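Local coordinates for protein putative C39-like peptidase (Bacillus anthracis, PDB 3ERV) that is of unproven function but probably acts as a C39-like cysteine peptidase of the papain-like clan CA, at residues N176-V181 against I192-K197. Sequence-based numbering, arbitrary orientation.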
loop_
_atom_site.group_PDB
_atom_site.type_symbol
_atom_site.label_atom_id
_atom_site.label_comp_id
_atom_site.label_asym_id
_atom_site.label_seq_id
_atom_site.Cartn_x
_atom_site.Cartn_y
_atom_site.Cartn_z
ATOM N N ASN A 176 12.339 -4.739 -2.540
ATOM C CA ASN A 176 12.237 -3.366 -2.084
ATOM C C ASN A 176 10.748 -2.959 -1.925
ATOM O O ASN A 176 10.466 -1.835 -1.536
ATOM C CB ASN A 176 12.770 -2.466 -3.249
ATOM C CG ASN A 176 14.261 -2.355 -3.274
ATOM O OD1 ASN A 176 14.813 -1.411 -2.710
ATOM N ND2 ASN A 176 14.941 -3.308 -3.940
ATOM N N GLU A 177 9.817 -3.820 -2.353
ATOM C CA GLU A 177 8.376 -3.461 -2.340
ATOM C C GLU A 177 7.991 -2.906 -0.980
ATOM O O GLU A 177 8.368 -3.459 0.052
ATOM C CB GLU A 177 7.471 -4.679 -2.644
ATOM C CG GLU A 177 5.941 -4.354 -2.697
ATOM C CD GLU A 177 5.120 -4.748 -1.440
ATOM O OE1 GLU A 177 5.677 -5.281 -0.455
ATOM O OE2 GLU A 177 3.885 -4.492 -1.434
ATOM N N HIS A 178 7.214 -1.837 -0.994
ATOM C CA HIS A 178 6.780 -1.186 0.209
ATOM C C HIS A 178 5.373 -0.566 0.061
ATOM O O HIS A 178 4.842 -0.373 -1.059
ATOM C CB HIS A 178 7.818 -0.140 0.625
ATOM C CG HIS A 178 7.661 0.346 2.044
ATOM N ND1 HIS A 178 7.322 -0.493 3.091
ATOM C CD2 HIS A 178 7.794 1.581 2.585
ATOM C CE1 HIS A 178 7.260 0.202 4.213
ATOM N NE2 HIS A 178 7.535 1.466 3.934
ATOM N N CYS A 179 4.744 -0.241 1.185
ATOM C CA CYS A 179 3.389 0.312 1.108
ATOM C C CYS A 179 3.236 1.345 2.181
ATOM O O CYS A 179 3.596 1.114 3.322
ATOM C CB CYS A 179 2.347 -0.809 1.255
ATOM S SG CYS A 179 0.648 -0.220 1.257
ATOM N N VAL A 180 2.700 2.494 1.806
ATOM C CA VAL A 180 2.590 3.648 2.707
ATOM C C VAL A 180 1.243 4.354 2.454
ATOM O O VAL A 180 0.533 4.058 1.492
ATOM C CB VAL A 180 3.808 4.672 2.554
ATOM C CG1 VAL A 180 5.198 3.976 2.702
ATOM C CG2 VAL A 180 3.725 5.438 1.255
ATOM N N VAL A 181 0.894 5.281 3.332
ATOM C CA VAL A 181 -0.299 6.099 3.167
ATOM C C VAL A 181 0.136 7.474 2.735
ATOM O O VAL A 181 0.938 8.109 3.442
ATOM C CB VAL A 181 -1.144 6.244 4.502
ATOM C CG1 VAL A 181 -2.473 6.972 4.218
ATOM C CG2 VAL A 181 -1.375 4.849 5.171
ATOM N N ILE A 192 3.928 11.334 3.869
ATOM C CA ILE A 192 3.380 10.000 4.029
ATOM C C ILE A 192 3.344 9.534 5.480
ATOM O O ILE A 192 4.024 10.102 6.352
ATOM C CB ILE A 192 4.178 8.978 3.195
ATOM C CG1 ILE A 192 5.611 8.881 3.734
ATOM C CG2 ILE A 192 4.153 9.354 1.693
ATOM C CD1 ILE A 192 6.493 7.938 2.960
ATOM N N ARG A 193 2.538 8.494 5.720
ATOM C CA ARG A 193 2.683 7.612 6.896
ATOM C C ARG A 193 3.361 6.323 6.422
ATOM O O ARG A 193 2.839 5.602 5.559
ATOM C CB ARG A 193 1.313 7.280 7.525
ATOM C CG ARG A 193 0.641 8.446 8.206
ATOM C CD ARG A 193 1.037 8.629 9.666
ATOM N NE ARG A 193 0.186 9.701 10.181
ATOM C CZ ARG A 193 0.546 10.967 10.329
ATOM N NH1 ARG A 193 1.811 11.336 10.058
ATOM N NH2 ARG A 193 -0.362 11.855 10.767
ATOM N N ASP A 194 4.536 6.047 6.970
ATOM C CA ASP A 194 5.302 4.870 6.603
ATOM C C ASP A 194 5.360 3.903 7.793
ATOM O O ASP A 194 6.008 4.218 8.813
ATOM C CB ASP A 194 6.706 5.320 6.218
ATOM C CG ASP A 194 7.549 4.198 5.684
ATOM O OD1 ASP A 194 7.383 3.030 6.127
ATOM O OD2 ASP A 194 8.371 4.507 4.790
ATOM N N PRO A 195 4.695 2.727 7.670
ATOM C CA PRO A 195 4.573 1.776 8.780
ATOM C C PRO A 195 5.918 1.206 9.260
ATOM O O PRO A 195 5.967 0.564 10.304
ATOM C CB PRO A 195 3.662 0.653 8.222
ATOM C CG PRO A 195 3.713 0.797 6.726
ATOM C CD PRO A 195 4.070 2.235 6.414
ATOM N N LEU A 196 6.989 1.457 8.511
ATOM C CA LEU A 196 8.336 1.117 8.947
ATOM C C LEU A 196 9.176 2.296 9.456
ATOM O O LEU A 196 10.331 2.106 9.806
ATOM C CB LEU A 196 9.103 0.474 7.817
ATOM C CG LEU A 196 8.860 -1.030 7.639
ATOM C CD1 LEU A 196 9.610 -1.504 6.391
ATOM C CD2 LEU A 196 9.308 -1.792 8.878
ATOM N N LYS A 197 8.647 3.508 9.478
ATOM C CA LYS A 197 9.444 4.627 9.987
ATOM C C LYS A 197 8.780 5.281 11.176
ATOM O O LYS A 197 7.640 5.740 11.100
ATOM C CB LYS A 197 9.684 5.679 8.918
ATOM C CG LYS A 197 10.476 5.223 7.725
ATOM C CD LYS A 197 10.305 6.232 6.575
ATOM C CE LYS A 197 11.354 6.069 5.513
ATOM N NZ LYS A 197 12.650 6.321 6.138
#
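Asp194 meets the edge of the His178 ring, its OD1 and CG lying near the ring plane; Leu196 CD1 comes in obliquely, 3.6 Å from CE1 of the His178 ring. NE2 of His178 donates to Asp194 OD1 at 2.7 Å; the ring and carboxylate planes are 41° apart, and NE2 lies above the carboxylate plane. From the opposite face Asp194 OD1 also accepts a hydrogen bond from Leu196 N (2.9 Å), an Asx turn at the head of the type I turn Asp194–Lys197, so two N-H groups grip one oxygen and fix the rotation of the carboxylate. With CG anti to the backbone N (chi1 -165°), His178 reaches out from its strand to this oxygen, while its side chain also touches Cys50 on helix 50-61. Cys50, His178 and Asp194 form an arrangement consistent with the Cys-His-Asp catalytic triad of C39 peptidases in the papain-like clan CA, with Asp194 probably orienting the imidazole. Strands 177-185 and 189-193 form an antiparallel hairpin, paired here through Val181 and Arg193, an antiparallel hydrogen-bonded pair: Val181 N to Arg193 O is 3.0 Å, Arg193 N to Val181 O 2.8 Å. The Val180 side chain lies between Asp194 and Ile192, CG1 against Asp194 CG (3.8 Å) and CG2 against Ile192 CG2 (4.0 Å). Pro195 CD rests 3.3 Å from Cys179 O, and the guanidinium of Arg193 leads away to the carbonyl of Val37.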